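Local atomic coordinates of prolyl endopeptidase (Myxococcus xanthus, PDB entry 2BKL), a protein that probably cleaves oligopeptides on the carboxyl side of proline, and less readily of alanine, as a serine protease of the prolyl oligopeptidase (S9A) family. Residues A136-P141 / D145-H150; G168-P173 / E197-T202; E343-T348 / V354-L359. All coordinates share one frame; numbering follows the deposited sequence.

Contact 1 of 3, residues A136-P141 / D145-H150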
loop_
_atom_site.group_PDB
_atom_site.type_symbol
_atom_site.label_atom_id
_atom_site.label_comp_id
_atom_site.label_asym_id
_atom_site.label_seq_id
_atom_site.Cartn_x
_atom_site.Cartn_y
_atom_site.Cartn_z
ATOM N N ALA A 136 -5.464 -21.574 5.812
ATOM C CA ALA A 136 -4.325 -21.048 6.547
ATOM C C ALA A 136 -4.451 -19.531 6.562
ATOM O O ALA A 136 -4.738 -18.923 5.537
ATOM C CB ALA A 136 -3.041 -21.473 5.869
ATOM N N PHE A 137 -4.252 -18.910 7.712
ATOM C CA PHE A 137 -4.535 -17.497 7.868
ATOM C C PHE A 137 -3.657 -16.875 8.926
ATOM O O PHE A 137 -3.172 -17.562 9.823
ATOM C CB PHE A 137 -6.004 -17.250 8.185
ATOM C CG PHE A 137 -6.428 -17.750 9.520
ATOM C CD1 PHE A 137 -6.821 -19.063 9.667
ATOM C CD2 PHE A 137 -6.469 -16.922 10.625
ATOM C CE1 PHE A 137 -7.211 -19.561 10.880
ATOM C CE2 PHE A 137 -6.882 -17.413 11.836
ATOM C CZ PHE A 137 -7.241 -18.755 11.958
ATOM N N ALA A 138 -3.462 -15.567 8.838
ATOM C CA ALA A 138 -2.660 -14.818 9.803
ATOM C C ALA A 138 -3.552 -14.105 10.801
ATOM O O ALA A 138 -4.579 -13.501 10.440
ATOM C CB ALA A 138 -1.814 -13.821 9.104
ATOM N N GLN A 139 -3.172 -14.162 12.072
ATOM C CA GLN A 139 -3.715 -13.266 13.103
ATOM C C GLN A 139 -2.681 -12.198 13.406
ATOM O O GLN A 139 -1.513 -12.523 13.619
ATOM C CB GLN A 139 -4.004 -14.005 14.399
ATOM C CG GLN A 139 -5.174 -14.914 14.438
ATOM C CD GLN A 139 -5.541 -15.220 15.882
ATOM O OE1 GLN A 139 -4.730 -15.785 16.615
ATOM N NE2 GLN A 139 -6.723 -14.799 16.303
ATOM N N LYS A 140 -3.105 -10.934 13.454
ATOM C CA LYS A 140 -2.198 -9.781 13.568
ATOM C C LYS A 140 -2.677 -8.857 14.685
ATOM O O LYS A 140 -3.673 -8.152 14.501
ATOM C CB LYS A 140 -2.180 -9.003 12.256
ATOM C CG LYS A 140 -1.727 -9.841 11.058
ATOM C CD LYS A 140 -1.314 -9.060 9.830
ATOM C CE LYS A 140 -2.276 -7.988 9.467
ATOM N NZ LYS A 140 -1.648 -7.064 8.482
ATOM N N PRO A 141 -2.014 -8.864 15.841
ATOM C CA PRO A 141 -2.324 -7.906 16.897
ATOM C C PRO A 141 -2.232 -6.487 16.381
ATOM O O PRO A 141 -1.265 -6.166 15.671
ATOM C CB PRO A 141 -1.263 -8.208 17.958
ATOM C CG PRO A 141 -1.012 -9.665 17.784
ATOM C CD PRO A 141 -1.017 -9.858 16.273
ATOM N N ASP A 145 2.178 -5.480 11.452
ATOM C CA ASP A 145 2.724 -6.432 10.485
ATOM C C ASP A 145 3.025 -7.807 11.072
ATOM O O ASP A 145 2.883 -8.825 10.383
ATOM C CB ASP A 145 4.012 -5.904 9.856
ATOM C CG ASP A 145 3.785 -4.748 8.909
ATOM O OD1 ASP A 145 2.628 -4.323 8.631
ATOM O OD2 ASP A 145 4.782 -4.167 8.437
ATOM N N GLU A 146 3.408 -7.850 12.337
ATOM C CA GLU A 146 3.753 -9.093 12.991
ATOM C C GLU A 146 2.528 -10.005 12.914
ATOM O O GLU A 146 1.398 -9.587 13.220
ATOM C CB GLU A 146 4.169 -8.865 14.468
ATOM C CG GLU A 146 4.939 -10.035 15.089
ATOM C CD GLU A 146 6.324 -10.251 14.475
ATOM O OE1 GLU A 146 6.912 -9.290 13.960
ATOM O OE2 GLU A 146 6.832 -11.405 14.499
ATOM N N ALA A 147 2.754 -11.254 12.535
ATOM C CA ALA A 147 1.667 -12.193 12.280
ATOM C C ALA A 147 2.005 -13.607 12.759
ATOM O O ALA A 147 3.150 -14.048 12.670
ATOM C CB ALA A 147 1.354 -12.242 10.789
ATOM N N VAL A 148 0.977 -14.319 13.193
ATOM C CA VAL A 148 1.080 -15.732 13.502
ATOM C C VAL A 148 0.137 -16.485 12.593
ATOM O O VAL A 148 -1.042 -16.150 12.492
ATOM C CB VAL A 148 0.735 -15.970 15.002
ATOM C CG1 VAL A 148 0.727 -17.459 15.367
ATOM C CG2 VAL A 148 1.679 -15.165 15.893
ATOM N N LEU A 149 0.649 -17.532 11.942
ATOM C CA LEU A 149 -0.193 -18.371 11.089
ATOM C C LEU A 149 -0.937 -19.428 11.879
ATOM O O LEU A 149 -0.372 -20.052 12.794
ATOM C CB LEU A 149 0.660 -19.055 10.022
ATOM C CG LEU A 149 1.491 -18.136 9.112
ATOM C CD1 LEU A 149 2.321 -18.946 8.157
ATOM C CD2 LEU A 149 0.542 -17.144 8.379
ATOM N N HIS A 150 -2.196 -19.617 11.521
ATOM C CA HIS A 150 -3.084 -20.637 12.046
ATOM C C HIS A 150 -3.741 -21.375 10.906
ATOM O O HIS A 150 -3.718 -20.929 9.735
ATOM C CB HIS A 150 -4.170 -19.970 12.898
ATOM C CG HIS A 150 -3.653 -19.402 14.175
ATOM N ND1 HIS A 150 -3.635 -20.123 15.350
ATOM C CD2 HIS A 150 -3.129 -18.188 14.464
ATOM C CE1 HIS A 150 -3.135 -19.366 16.314
ATOM N NE2 HIS A 150 -2.791 -18.201 15.803
HETATM O O HOH W 1 -1.930 -15.950 17.288
HETATM O O HOH W 2 -0.103 -4.582 8.926
HETATM O O HOH W 3 0.910 -7.495 14.788
#
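A beta hairpin of the N-terminal propeller domain joins Phe137, Ala138 and Gln139 to His150, Leu149 and Val148, and its strands illustrate how antiparallel pairing sorts side chains onto two faces. Phe137 and His150 form one hydrogen-bonded pair, with His150 N giving its hydrogen to Phe137 O at 2.8 Å. Gln139 and Val148 form the next, Gln139 N reaching Val148 O at 2.9 Å, while Ala138 and Leu149 make the non-hydrogen-bonded pair between them.

Phe137, Gln139, Val148 and His150 share a face. With chi1 at 67°, the Phe137 ring is placed between its own backbone N and carbonyl carbon and leans across the strand, so that His150 CB rests over one ring face in a CH-pi contact, 3.4 Å from CZ. The two rings are nearly parallel, planes at 26°, but offset, with little of one ring lying over the other; Trp159 meets both. Replacing Phe137 with an alanine would probably open a gap over His150 CB and take away its CH-pi partner. Gln139 crosses that imidazole with its amide plane perpendicular to the ring. Its OE1 makes no direct bond to NE2; instead one water, lying in the imidazole plane, is 2.9 Å from Gln139 OE1 and 2.8 Å from His150 NE2.

On the other face Ala138 CB meets Ala147 CB at 3.9 Å and also Leu149 CD2. Toward the turn, a water links Lys140 NZ to Asp145 OD1, and Asp145 OD2 is held in a salt bridge by Arg618. Asp145 also touches the bound Z-Ala-Pro, making this a propeller hairpin whose connecting end reaches the ligand pocket between propeller and hydrolase domain.

Contact 2 of 3, residues G168-P173 / E197-T202. With ZAH (N-[(benzyloxy)carbonyl]-L-alanyl-L-proline), chain C.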
loop_
_atom_site.group_PDB
_atom_site.type_symbol
_atom_site.label_atom_id
_atom_site.label_comp_id
_atom_site.label_asym_id
_atom_site.label_seq_id
_atom_site.Cartn_x
_atom_site.Cartn_y
_atom_site.Cartn_z
ATOM N N GLY A 168 5.300 -15.172 10.965
ATOM C CA GLY A 168 4.642 -15.190 9.679
ATOM C C GLY A 168 4.403 -13.866 9.003
ATOM O O GLY A 168 3.634 -13.812 8.041
ATOM N N LYS A 169 5.080 -12.810 9.454
ATOM C CA LYS A 169 4.910 -11.481 8.889
ATOM C C LYS A 169 4.860 -11.444 7.347
ATOM O O LYS A 169 3.990 -10.763 6.757
ATOM C CB LYS A 169 6.065 -10.561 9.330
ATOM C CG LYS A 169 6.062 -9.204 8.664
ATOM C CD LYS A 169 7.252 -8.309 9.101
ATOM C CE LYS A 169 7.250 -8.036 10.554
ATOM N NZ LYS A 169 8.206 -6.870 10.837
ATOM N N TYR A 170 5.827 -12.110 6.716
ATOM C CA TYR A 170 5.974 -12.059 5.265
ATOM C C TYR A 170 5.274 -13.188 4.530
ATOM O O TYR A 170 5.355 -13.253 3.290
ATOM C CB TYR A 170 7.453 -11.998 4.872
ATOM C CG TYR A 170 8.188 -10.782 5.385
ATOM C CD1 TYR A 170 7.727 -9.502 5.120
ATOM C CD2 TYR A 170 9.368 -10.896 6.109
ATOM C CE1 TYR A 170 8.422 -8.381 5.579
ATOM C CE2 TYR A 170 10.052 -9.769 6.593
ATOM C CZ TYR A 170 9.568 -8.526 6.332
ATOM O OH TYR A 170 10.246 -7.407 6.835
ATOM N N ALA A 171 4.576 -14.062 5.255
ATOM C CA ALA A 171 4.039 -15.297 4.655
ATOM C C ALA A 171 2.770 -15.082 3.848
ATOM O O ALA A 171 1.843 -14.388 4.280
ATOM C CB ALA A 171 3.760 -16.364 5.715
ATOM N N THR A 172 2.732 -15.730 2.690
ATOM C CA THR A 172 1.490 -15.973 1.956
ATOM C C THR A 172 1.497 -17.473 1.657
ATOM O O THR A 172 2.231 -17.907 0.755
ATOM C CB THR A 172 1.410 -15.145 0.679
ATOM O OG1 THR A 172 2.644 -15.214 -0.041
ATOM C CG2 THR A 172 1.271 -13.691 0.964
ATOM N N PRO A 173 0.742 -18.288 2.403
ATOM C CA PRO A 173 0.853 -19.735 2.221
ATOM C C PRO A 173 0.520 -20.204 0.805
ATOM O O PRO A 173 -0.496 -19.804 0.197
ATOM C CB PRO A 173 -0.150 -20.300 3.232
ATOM C CG PRO A 173 -0.213 -19.221 4.300
ATOM C CD PRO A 173 -0.177 -17.950 3.510
ATOM N N GLU A 197 17.940 -5.466 11.208
ATOM C CA GLU A 197 18.574 -6.535 10.426
ATOM C C GLU A 197 17.633 -7.694 10.142
ATOM O O GLU A 197 17.927 -8.535 9.303
ATOM C CB GLU A 197 19.815 -7.049 11.148
ATOM C CG GLU A 197 20.963 -6.036 11.118
ATOM C CD GLU A 197 21.612 -5.891 9.732
ATOM O OE1 GLU A 197 21.775 -6.907 8.994
ATOM O OE2 GLU A 197 22.002 -4.753 9.377
ATOM N N ARG A 198 16.526 -7.756 10.880
ATOM C CA ARG A 198 15.606 -8.884 10.784
ATOM C C ARG A 198 15.130 -9.209 9.358
ATOM O O ARG A 198 14.959 -10.385 9.049
ATOM C CB ARG A 198 14.407 -8.702 11.707
ATOM C CG ARG A 198 13.680 -9.995 12.056
ATOM C CD ARG A 198 12.451 -9.746 12.853
ATOM N NE ARG A 198 11.733 -10.976 13.158
ATOM C CZ ARG A 198 10.442 -10.990 13.456
ATOM N NH1 ARG A 198 9.762 -9.852 13.466
ATOM N NH2 ARG A 198 9.844 -12.134 13.738
ATOM N N PRO A 199 14.863 -8.219 8.505
ATOM C CA PRO A 199 14.417 -8.557 7.147
ATOM C C PRO A 199 15.367 -9.442 6.335
ATOM O O PRO A 199 14.930 -10.058 5.348
ATOM C CB PRO A 199 14.211 -7.197 6.495
ATOM C CG PRO A 199 13.953 -6.255 7.562
ATOM C CD PRO A 199 14.813 -6.761 8.741
ATOM N N GLY A 200 16.631 -9.505 6.732
ATOM C CA GLY A 200 17.583 -10.351 6.037
ATOM C C GLY A 200 17.524 -11.810 6.455
ATOM O O GLY A 200 18.324 -12.597 5.953
ATOM N N TYR A 201 16.595 -12.194 7.337
ATOM C CA TYR A 201 16.544 -13.555 7.879
ATOM C C TYR A 201 15.382 -14.405 7.392
ATOM O O TYR A 201 15.260 -15.575 7.781
ATOM C CB TYR A 201 16.564 -13.504 9.413
ATOM C CG TYR A 201 17.942 -13.186 9.948
ATOM C CD1 TYR A 201 18.390 -11.873 10.064
ATOM C CD2 TYR A 201 18.833 -14.203 10.282
ATOM C CE1 TYR A 201 19.649 -11.603 10.530
ATOM C CE2 TYR A 201 20.084 -13.910 10.747
ATOM C CZ TYR A 201 20.487 -12.620 10.871
ATOM O OH TYR A 201 21.751 -12.310 11.341
ATOM N N THR A 202 14.574 -13.853 6.504
ATOM C CA THR A 202 13.464 -14.590 5.907
ATOM C C THR A 202 13.970 -15.853 5.285
ATOM O O THR A 202 14.935 -15.813 4.503
ATOM C CB THR A 202 12.767 -13.749 4.827
ATOM O OG1 THR A 202 12.396 -12.468 5.372
ATOM C CG2 THR A 202 11.459 -14.379 4.406
HETATM C C1 ZAH C . 5.038 3.465 3.356
HETATM O O2 ZAH C . 5.184 4.187 2.155
HETATM C C3 ZAH C . 6.238 2.535 3.652
HETATM C C4 ZAH C . 7.536 3.324 3.849
HETATM C C5 ZAH C . 8.207 3.401 2.483
HETATM C C6 ZAH C . 7.699 2.232 1.680
HETATM N N7 ZAH C . 6.639 1.680 2.513
HETATM C C8 ZAH C . 6.006 0.548 2.213
HETATM O O9 ZAH C . 5.110 0.096 3.071
HETATM C C10 ZAH C . 6.491 -0.380 1.077
HETATM C C11 ZAH C . 5.825 0.194 -0.173
HETATM N N14 ZAH C . 6.043 -1.739 1.259
HETATM C C15 ZAH C . 6.595 -2.526 2.151
HETATM O O16 ZAH C . 7.631 -2.147 2.853
HETATM O O17 ZAH C . 6.054 -3.844 2.315
HETATM C C18 ZAH C . 6.616 -4.583 3.429
HETATM C C19 ZAH C . 5.812 -5.849 3.741
HETATM C C20 ZAH C . 5.775 -6.885 2.798
HETATM C C21 ZAH C . 5.038 -8.039 3.065
HETATM C C22 ZAH C . 4.360 -8.164 4.280
HETATM C C23 ZAH C . 4.415 -7.144 5.235
HETATM C C24 ZAH C . 5.140 -5.984 4.961
#
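Two propeller loops meet here through Tyr170, Pro199 and Thr202, with their backbones well apart: even the nearest pair, Tyr170 and Thr202, keeps its CA atoms 7.9 Å from each other. Residues 168-171 form a type I beta turn closed by Ala171 N to Gly168 O at 3.0 Å, and the second loop passes through a 3-10 segment that takes in 198-200. No hydrogen bond spans the gap, so side chains alone bridge it and the buried area is small.

Tyr170 carries most of the contact. Its CG lies beside the backbone N, opposite the carbonyl carbon (chi1 -61°), which sends the ring out from the turn toward the second loop. Thr202 crosses it at about a right angle, with OG1 3.5 Å from CD2. At the far end of the ring the phenol oxygen OH comes to 3.9 Å from Pro199 CG, an oblique meeting with the pyrrolidine. Lys169, the preceding residue of the turn, lays its CD over one face of the same ring, offset toward the rim.

Lys169 NZ and Arg198 NH1 are 4.3 Å apart. Both side chains gather round Glu146, their shared partner, whose negative charge probably offsets the two positive ones.

The turn belongs to the ligand pocket. Lys169 and Tyr170 both border the benzyloxycarbonyl end of the bound Z-Ala-Pro, whereas Tyr453, Asn534, Trp574 and Arg618 hydrogen-bond the ligand. Tyr170 thus stands between the second loop and the ligand, meeting each with a different side of its ring. The carbonyl O of Lys169 lies 3.6 Å from ligand C22, and ligand C21 sits at the edge of the Tyr170 ring, near its plane, 3.7 Å from CD1.

Contact 3 of 3, residues E343-T348 / V354-L359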
loop_
_atom_site.group_PDB
_atom_site.type_symbol
_atom_site.label_atom_id
_atom_site.label_comp_id
_atom_site.label_asym_id
_atom_site.label_seq_id
_atom_site.Cartn_x
_atom_site.Cartn_y
_atom_site.Cartn_z
ATOM N N GLU A 343 -6.968 -0.649 -18.430
ATOM C CA GLU A 343 -7.628 -1.383 -19.493
ATOM C C GLU A 343 -7.203 -2.828 -19.344
ATOM O O GLU A 343 -6.043 -3.109 -19.048
ATOM C CB GLU A 343 -7.207 -0.851 -20.869
ATOM C CG GLU A 343 -7.755 -1.655 -22.046
ATOM C CD GLU A 343 -7.702 -0.924 -23.360
ATOM O OE1 GLU A 343 -8.625 -0.122 -23.620
ATOM O OE2 GLU A 343 -6.754 -1.171 -24.140
ATOM N N VAL A 344 -8.133 -3.750 -19.526
ATOM C CA VAL A 344 -7.854 -5.161 -19.361
ATOM C C VAL A 344 -8.062 -5.865 -20.698
ATOM O O VAL A 344 -9.084 -5.717 -21.353
ATOM C CB VAL A 344 -8.725 -5.770 -18.252
ATOM C CG1 VAL A 344 -8.436 -7.275 -18.121
ATOM C CG2 VAL A 344 -8.444 -5.044 -16.925
ATOM N N ARG A 345 -7.049 -6.628 -21.114
ATOM C CA ARG A 345 -7.042 -7.313 -22.411
ATOM C C ARG A 345 -6.836 -8.811 -22.215
ATOM O O ARG A 345 -5.990 -9.249 -21.414
ATOM C CB ARG A 345 -5.921 -6.751 -23.280
ATOM C CG ARG A 345 -6.029 -5.259 -23.553
ATOM C CD ARG A 345 -4.965 -4.768 -24.505
ATOM N NE ARG A 345 -4.895 -3.313 -24.516
ATOM C CZ ARG A 345 -3.843 -2.608 -24.919
ATOM N NH1 ARG A 345 -2.740 -3.197 -25.342
ATOM N NH2 ARG A 345 -3.893 -1.282 -24.882
ATOM N N VAL A 346 -7.647 -9.599 -22.903
ATOM C CA VAL A 346 -7.566 -11.052 -22.882
ATOM C C VAL A 346 -6.835 -11.483 -24.141
ATOM O O VAL A 346 -7.151 -11.009 -25.227
ATOM C CB VAL A 346 -8.965 -11.703 -22.809
ATOM C CG1 VAL A 346 -8.881 -13.239 -22.889
ATOM C CG2 VAL A 346 -9.633 -11.285 -21.524
ATOM N N ALA A 347 -5.845 -12.333 -23.970
ATOM C CA ALA A 347 -5.051 -12.893 -25.074
ATOM C C ALA A 347 -4.950 -14.404 -24.931
ATOM O O ALA A 347 -5.131 -14.942 -23.838
ATOM C CB ALA A 347 -3.651 -12.294 -25.091
ATOM N N THR A 348 -4.615 -15.102 -26.019
ATOM C CA THR A 348 -4.374 -16.525 -25.889
ATOM C C THR A 348 -3.052 -16.744 -25.196
ATOM O O THR A 348 -2.250 -15.820 -25.014
ATOM C CB THR A 348 -4.339 -17.249 -27.252
ATOM O OG1 THR A 348 -3.192 -16.815 -27.983
ATOM C CG2 THR A 348 -5.567 -16.887 -28.110
ATOM N N VAL A 354 -7.422 -11.534 -28.035
ATOM C CA VAL A 354 -8.785 -12.057 -28.146
ATOM C C VAL A 354 -9.789 -10.895 -28.055
ATOM O O VAL A 354 -10.586 -10.651 -28.969
ATOM C CB VAL A 354 -9.061 -13.123 -27.073
ATOM C CG1 VAL A 354 -10.509 -13.560 -27.120
ATOM C CG2 VAL A 354 -8.133 -14.313 -27.270
ATOM N N ARG A 355 -9.789 -10.191 -26.934
ATOM C CA ARG A 355 -10.683 -9.063 -26.777
ATOM C C ARG A 355 -10.203 -8.131 -25.686
ATOM O O ARG A 355 -9.338 -8.489 -24.907
ATOM C CB ARG A 355 -12.093 -9.551 -26.468
ATOM C CG ARG A 355 -12.346 -9.930 -25.028
ATOM C CD ARG A 355 -13.709 -10.529 -24.836
ATOM N NE ARG A 355 -13.758 -11.901 -25.326
ATOM C CZ ARG A 355 -13.417 -12.967 -24.635
ATOM N NH1 ARG A 355 -13.045 -12.857 -23.372
ATOM N NH2 ARG A 355 -13.502 -14.156 -25.205
ATOM N N THR A 356 -10.776 -6.938 -25.640
ATOM C CA THR A 356 -10.619 -5.993 -24.553
ATOM C C THR A 356 -11.878 -6.037 -23.720
ATOM O O THR A 356 -13.001 -6.029 -24.240
ATOM C CB THR A 356 -10.387 -4.585 -25.133
ATOM O OG1 THR A 356 -9.110 -4.555 -25.805
ATOM C CG2 THR A 356 -10.256 -3.543 -24.043
ATOM N N VAL A 357 -11.691 -6.123 -22.410
ATOM C CA VAL A 357 -12.796 -6.086 -21.482
ATOM C C VAL A 357 -13.485 -4.733 -21.552
ATOM O O VAL A 357 -12.845 -3.686 -21.458
ATOM C CB VAL A 357 -12.344 -6.394 -20.046
ATOM C CG1 VAL A 357 -13.550 -6.399 -19.104
ATOM C CG2 VAL A 357 -11.675 -7.718 -19.975
ATOM N N GLN A 358 -14.799 -4.730 -21.765
ATOM C CA GLN A 358 -15.547 -3.490 -21.866
ATOM C C GLN A 358 -16.018 -3.059 -20.500
ATOM O O GLN A 358 -16.857 -3.696 -19.867
ATOM C CB GLN A 358 -16.734 -3.674 -22.810
ATOM C CG GLN A 358 -16.316 -4.121 -24.212
ATOM C CD GLN A 358 -15.428 -3.127 -24.932
ATOM O OE1 GLN A 358 -15.816 -1.960 -25.133
ATOM N NE2 GLN A 358 -14.252 -3.568 -25.357
ATOM N N LEU A 359 -15.435 -1.959 -20.035
ATOM C CA LEU A 359 -15.668 -1.488 -18.683
ATOM C C LEU A 359 -16.941 -0.652 -18.636
ATOM O O LEU A 359 -17.352 -0.039 -19.635
ATOM C CB LEU A 359 -14.487 -0.652 -18.208
ATOM C CG LEU A 359 -13.148 -1.380 -18.296
ATOM C CD1 LEU A 359 -12.002 -0.447 -17.888
ATOM C CD2 LEU A 359 -13.116 -2.644 -17.480
HETATM O O HOH W 4 -10.613 -2.729 -20.348
#
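Val344 and Val357 lie side by side and point the same way across a propeller hairpin, with Val344 CG1 3.8 Å from Val357 CG2. Val346 and Arg355 are likewise aligned on that face, the arginine bending at chi3 (76°) to bring NH1 back toward Val346 CG2; NH1 is also hydrogen-bonded to Val395 O. Val354 CG1 lies over the rim of one guanidinium face.

On the other face Arg345 runs alongside Thr356, whereas Glu343 crosses Thr356 at about a right angle, its CG 3.7 Å from Thr356 CG2. Arg345 grips Glu343 side-on, NE and NH2 both converging on OE2, at 2.9 Å for NE. The carboxylate oxygen lies close to the guanidinium plane, and NE meets it on the anti side. Asp317 takes the NH1 of Arg345, so the charge has a second mate.

A classic beta bulge sets two residues, Val354 and Arg355, opposite the single Val346. Val346 O accepts from Val354 N at 2.9 Å and from Arg355 N at 3.2 Å, both donors tilted from the carbonyl plane. Beyond the bulge a water joins Val344 N to Val357 O.

The chemistry thus divides by face: one is mainly valine, joined by the folded-back Arg355, beside Leu368 and Tyr379 of neighbouring parts of the propeller, while a charge network flanked by threonine occupies the other and probably limits how freely Arg345 can turn.

Contacts 1 and 2 are neighbours, their centres 12 Å apart, and both contribute residues to the ligand pocket. They touch directly: Glu146 OE1 of contact 1 forms a salt bridge with Arg198 NH1 of contact 2 at 2.9 Å, and Ala147 O lies 3.0 Å from Gly168 N, probably hydrogen-bonded. Asp145 from the first and Lys169 with Tyr170 from the second line the pocket of bound Z-Ala-Pro, which Ser533 and His651, probably catalytic, also border. Contact 3 is remote, its centre 36 Å from either of the others, with nearest atoms about 26 Å from contact 1 and about 22 Å from contact 2. It contributes to the same propeller domain without holding any pocket residue.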